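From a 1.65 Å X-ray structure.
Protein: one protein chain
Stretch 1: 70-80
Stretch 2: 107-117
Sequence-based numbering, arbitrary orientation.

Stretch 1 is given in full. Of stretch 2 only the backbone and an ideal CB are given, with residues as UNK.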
# COMPACT_ATOMS: atom_id res chain seq x y z
N ASP G 70 -17.52 -9.34 35.92
CA ASP G 70 -18.62 -10.27 36.20
C ASP G 70 -19.30 -10.77 34.94
O ASP G 70 -19.76 -11.92 34.90
CB ASP G 70 -19.67 -9.61 37.09
CG ASP G 70 -19.14 -9.26 38.48
OD1 ASP G 70 -18.33 -10.03 39.04
OD2 ASP G 70 -19.53 -8.19 39.00
N LYS G 71 -19.37 -9.92 33.92
CA LYS G 71 -20.13 -10.24 32.71
C LYS G 71 -19.31 -10.06 31.41
O LYS G 71 -19.48 -9.07 30.68
CB LYS G 71 -21.43 -9.44 32.67
CG LYS G 71 -22.27 -9.65 33.94
CD LYS G 71 -23.74 -9.41 33.71
CE LYS G 71 -24.53 -9.49 35.03
NZ LYS G 71 -24.86 -10.91 35.35
N PRO G 72 -18.43 -11.04 31.12
CA PRO G 72 -17.51 -10.95 29.96
C PRO G 72 -18.19 -11.15 28.59
O PRO G 72 -17.56 -10.88 27.55
CB PRO G 72 -16.50 -12.08 30.23
CG PRO G 72 -17.26 -13.07 31.06
CD PRO G 72 -18.12 -12.21 31.97
N ALA G 73 -19.46 -11.59 28.60
CA ALA G 73 -20.25 -11.74 27.37
C ALA G 73 -21.36 -10.70 27.35
O ALA G 73 -21.98 -10.44 28.38
CB ALA G 73 -20.81 -13.16 27.26
N THR G 74 -21.59 -10.06 26.20
CA THR G 74 -22.61 -9.01 26.17
C THR G 74 -23.54 -9.20 24.99
O THR G 74 -23.08 -9.34 23.85
CB THR G 74 -21.98 -7.58 26.06
OG1 THR G 74 -20.96 -7.43 27.04
CG2 THR G 74 -23.01 -6.49 26.27
N LEU G 75 -24.85 -9.18 25.28
CA LEU G 75 -25.91 -9.19 24.26
C LEU G 75 -26.43 -7.80 23.94
O LEU G 75 -26.24 -6.85 24.70
CB LEU G 75 -27.10 -10.06 24.73
CG LEU G 75 -26.87 -11.57 24.79
CD1 LEU G 75 -27.98 -12.19 25.65
CD2 LEU G 75 -26.84 -12.22 23.41
N MSE G 76 -27.11 -7.70 22.81
CA MSE G 76 -27.84 -6.50 22.44
C MSE G 76 -29.27 -6.60 22.98
O MSE G 76 -29.97 -7.57 22.72
CB MSE G 76 -27.89 -6.36 20.91
CG MSE G 76 -28.56 -5.09 20.43
SE MSE G 76 -28.78 -5.02 18.52
CE MSE G 76 -27.00 -4.30 18.05
N GLU G 77 -29.72 -5.58 23.71
CA GLU G 77 -31.10 -5.52 24.17
C GLU G 77 -32.06 -5.27 23.03
O GLU G 77 -31.75 -4.53 22.11
CB GLU G 77 -31.24 -4.39 25.20
CG GLU G 77 -30.49 -4.69 26.48
CD GLU G 77 -30.37 -3.51 27.42
OE1 GLU G 77 -30.97 -2.45 27.17
OE2 GLU G 77 -29.64 -3.64 28.43
N LYS G 78 -33.24 -5.88 23.09
CA LYS G 78 -34.24 -5.65 22.05
C LYS G 78 -34.72 -4.21 22.08
O LYS G 78 -34.86 -3.61 23.16
CB LYS G 78 -35.40 -6.63 22.19
CG LYS G 78 -34.92 -8.07 22.14
CD LYS G 78 -36.05 -9.08 21.93
CE LYS G 78 -37.13 -8.96 23.00
NZ LYS G 78 -37.99 -10.20 22.95
N VAL G 79 -34.96 -3.66 20.90
CA VAL G 79 -35.52 -2.31 20.77
C VAL G 79 -36.88 -2.31 21.49
O VAL G 79 -37.66 -3.23 21.30
CB VAL G 79 -35.66 -1.92 19.31
CG1 VAL G 79 -36.40 -0.58 19.16
CG2 VAL G 79 -34.25 -1.82 18.69
N PRO G 80 -37.13 -1.32 22.36
CA PRO G 80 -38.42 -1.33 23.07
C PRO G 80 -39.58 -1.47 22.10
O PRO G 80 -39.61 -0.80 21.07
CB PRO G 80 -38.44 0.03 23.77
CG PRO G 80 -36.99 0.32 24.03
CD PRO G 80 -36.25 -0.22 22.83
N UNK G 107 -23.40 -13.24 31.30
CA UNK G 107 -23.90 -12.50 30.14
C UNK G 107 -24.64 -11.23 30.56
O UNK G 107 -25.64 -11.29 31.27
CB UNK G 107 -24.82 -13.39 29.30
N UNK G 108 -24.11 -10.08 30.14
CA UNK G 108 -24.76 -8.79 30.34
C UNK G 108 -25.41 -8.34 29.06
O UNK G 108 -25.52 -9.10 28.10
CB UNK G 108 -23.76 -7.74 30.83
N UNK G 109 -25.85 -7.08 29.04
CA UNK G 109 -26.51 -6.54 27.85
C UNK G 109 -26.30 -5.04 27.72
O UNK G 109 -25.98 -4.35 28.70
CB UNK G 109 -28.01 -6.85 27.89
N UNK G 110 -26.49 -4.54 26.50
CA UNK G 110 -26.42 -3.12 26.19
C UNK G 110 -27.54 -2.76 25.26
O UNK G 110 -27.83 -3.47 24.30
CB UNK G 110 -25.07 -2.75 25.57
N UNK G 111 -28.12 -1.59 25.53
CA UNK G 111 -29.06 -0.97 24.61
C UNK G 111 -28.45 -0.91 23.20
O UNK G 111 -27.23 -0.78 23.04
CB UNK G 111 -29.44 0.43 25.10
N UNK G 112 -29.30 -1.01 22.18
CA UNK G 112 -28.88 -1.20 20.79
C UNK G 112 -27.73 -0.26 20.37
O UNK G 112 -26.69 -0.71 19.90
CB UNK G 112 -30.08 -0.99 19.86
N UNK G 113 -27.95 1.04 20.49
CA UNK G 113 -26.96 1.99 20.01
C UNK G 113 -25.69 2.01 20.86
O UNK G 113 -24.59 2.14 20.33
CB UNK G 113 -27.57 3.39 19.97
N UNK G 114 -25.85 1.78 22.16
CA UNK G 114 -24.70 1.58 23.06
C UNK G 114 -23.92 0.32 22.66
O UNK G 114 -22.68 0.28 22.75
CB UNK G 114 -25.17 1.47 24.51
N UNK G 115 -24.65 -0.72 22.26
CA UNK G 115 -24.00 -1.94 21.78
C UNK G 115 -23.14 -1.63 20.56
O UNK G 115 -21.99 -2.06 20.49
CB UNK G 115 -25.04 -3.01 21.44
N UNK G 116 -23.68 -0.86 19.60
CA UNK G 116 -22.88 -0.52 18.41
C UNK G 116 -21.61 0.23 18.81
O UNK G 116 -20.54 -0.05 18.26
CB UNK G 116 -23.70 0.32 17.43
N UNK G 117 -21.74 1.15 19.76
CA UNK G 117 -20.60 1.96 20.21
C UNK G 117 -19.52 1.11 20.83
O UNK G 117 -18.33 1.29 20.53
CB UNK G 117 -21.06 3.02 21.22

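Positions 107 to 110 run parallel to strand 73-76.

Position 107 pairs with Ala73, and its CB lies on the face that carries Ala73 and Leu75. The ideal CB is 5.0 Å from Leu75 CD1, so there is apolar room to fill. A branched or medium aliphatic side chain would suit. The residue is Ile107. Its CG2 meets Leu75 CD1 at 3.6 Å, and its CG1 lies 4.0 Å from Ala73 CB.

Position 108 pairs with Thr74. Its N donates to Ala73 O (2.8 Å), and its O accepts from Leu75 N (2.9 Å). An ideal CB would sit 3.3 Å from Lys71 CD, which is tight. The smallest residues fit best. It is Gly108, and Lys71 CD packs 3.6 Å from its CA.

Position 109 returns to the Leu75 face. Its ideal CB is 3.6 Å from Glu77 CG, and the Glu77 carboxylate is close by. A small donor such as Ser or Thr would suit; a longer basic side chain is also conceivable. The residue is Ser109. Its OG donates to Glu77 OE2 at 2.7 Å.

Position 110 is on the other face, with its ideal CB 4.3 Å from Thr74 CG2. Its N donates to Leu75 O and its O accepts from Glu77 N, both at 2.9 Å. Several aliphatic side chains would serve. Leu110 places CG 3.9 Å from Thr74 CG2.

Position 111 precedes the helix. CA-to-CB points away from stretch 1, though the ideal CB is still 3.9 Å from Glu77 OE1. Asp, Ser, Thr, Asn or Glu could cap here. Glu111 does so: OE2 accepts from the backbone N of 113 and OE1 from that of 114.

Position 112 points sideways, its ideal CB 4.4 Å from both Met76 CG and Val79 CG2. A long side chain with an apolar stem would suit. Arg112 lays CD 3.7 Å from Val79 CG2. A water links its N to Glu77 O.

Positions 113 and 114 offer no contact at CB, so stretch 1 sets little preference. They are Phe113 and Ala114.

Position 115 points toward stretch 1, its ideal CB 4.1 Å from Met76 CE. A large apolar or aromatic side chain is favored. Phe115 receives Met76 CB over one ring face, 4.1 Å from the ring centroid.

Position 116 points sideways, so only a long side chain could return to stretch 1. Tyr116 does, with Met76 CE over its ring, 4.0 Å from the centroid. Its OH accepts from Arg112 NE and NH2.

Position 117 is out of reach; it is Glu117.

Stretch 2 107-117: IGSLERFAFYE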
# COMPACT_ATOMS: atom_id res chain seq x y z
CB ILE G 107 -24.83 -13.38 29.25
CG1 ILE G 107 -24.16 -14.71 28.91
CG2 ILE G 107 -25.22 -12.61 27.98
CD1 ILE G 107 -25.02 -15.68 28.12
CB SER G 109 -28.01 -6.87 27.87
OG SER G 109 -28.69 -6.15 28.90
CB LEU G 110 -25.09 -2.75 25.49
CG LEU G 110 -23.81 -2.70 26.34
CD1 LEU G 110 -22.58 -2.56 25.42
CD2 LEU G 110 -23.82 -1.57 27.36
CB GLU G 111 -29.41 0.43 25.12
CG GLU G 111 -30.38 1.16 24.24
CD GLU G 111 -29.71 1.93 23.09
OE1 GLU G 111 -28.57 2.43 23.28
OE2 GLU G 111 -30.32 2.07 22.01
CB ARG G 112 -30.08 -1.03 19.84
CG ARG G 112 -29.71 -1.15 18.39
CD ARG G 112 -30.89 -1.13 17.41
NE ARG G 112 -30.41 -1.22 16.03
CZ ARG G 112 -31.00 -0.69 14.96
NH1 ARG G 112 -32.15 -0.03 15.08
NH2 ARG G 112 -30.44 -0.83 13.76
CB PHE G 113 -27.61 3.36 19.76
CG PHE G 113 -28.53 3.33 18.59
CD1 PHE G 113 -28.04 3.51 17.30
CD2 PHE G 113 -29.88 3.04 18.75
CE1 PHE G 113 -28.88 3.44 16.19
CE2 PHE G 113 -30.72 2.95 17.65
CZ PHE G 113 -30.22 3.16 16.37
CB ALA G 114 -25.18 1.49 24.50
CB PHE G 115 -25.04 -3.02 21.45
CG PHE G 115 -24.44 -4.35 21.15
CD1 PHE G 115 -24.41 -5.35 22.13
CD2 PHE G 115 -23.92 -4.62 19.89
CE1 PHE G 115 -23.84 -6.61 21.85
CE2 PHE G 115 -23.37 -5.86 19.60
CZ PHE G 115 -23.31 -6.86 20.58
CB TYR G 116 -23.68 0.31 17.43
CG TYR G 116 -24.79 -0.40 16.71
CD1 TYR G 116 -24.59 -1.65 16.11
CD2 TYR G 116 -26.03 0.22 16.55
CE1 TYR G 116 -25.62 -2.27 15.41
CE2 TYR G 116 -27.05 -0.40 15.85
CZ TYR G 116 -26.85 -1.64 15.30
OH TYR G 116 -27.88 -2.24 14.60
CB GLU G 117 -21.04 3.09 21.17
CG GLU G 117 -21.82 4.20 20.47
CD GLU G 117 -21.09 4.68 19.22
OE1 GLU G 117 -19.97 5.21 19.34
OE2 GLU G 117 -21.62 4.50 18.11
O HOH W 1 -32.12 -1.78 22.64
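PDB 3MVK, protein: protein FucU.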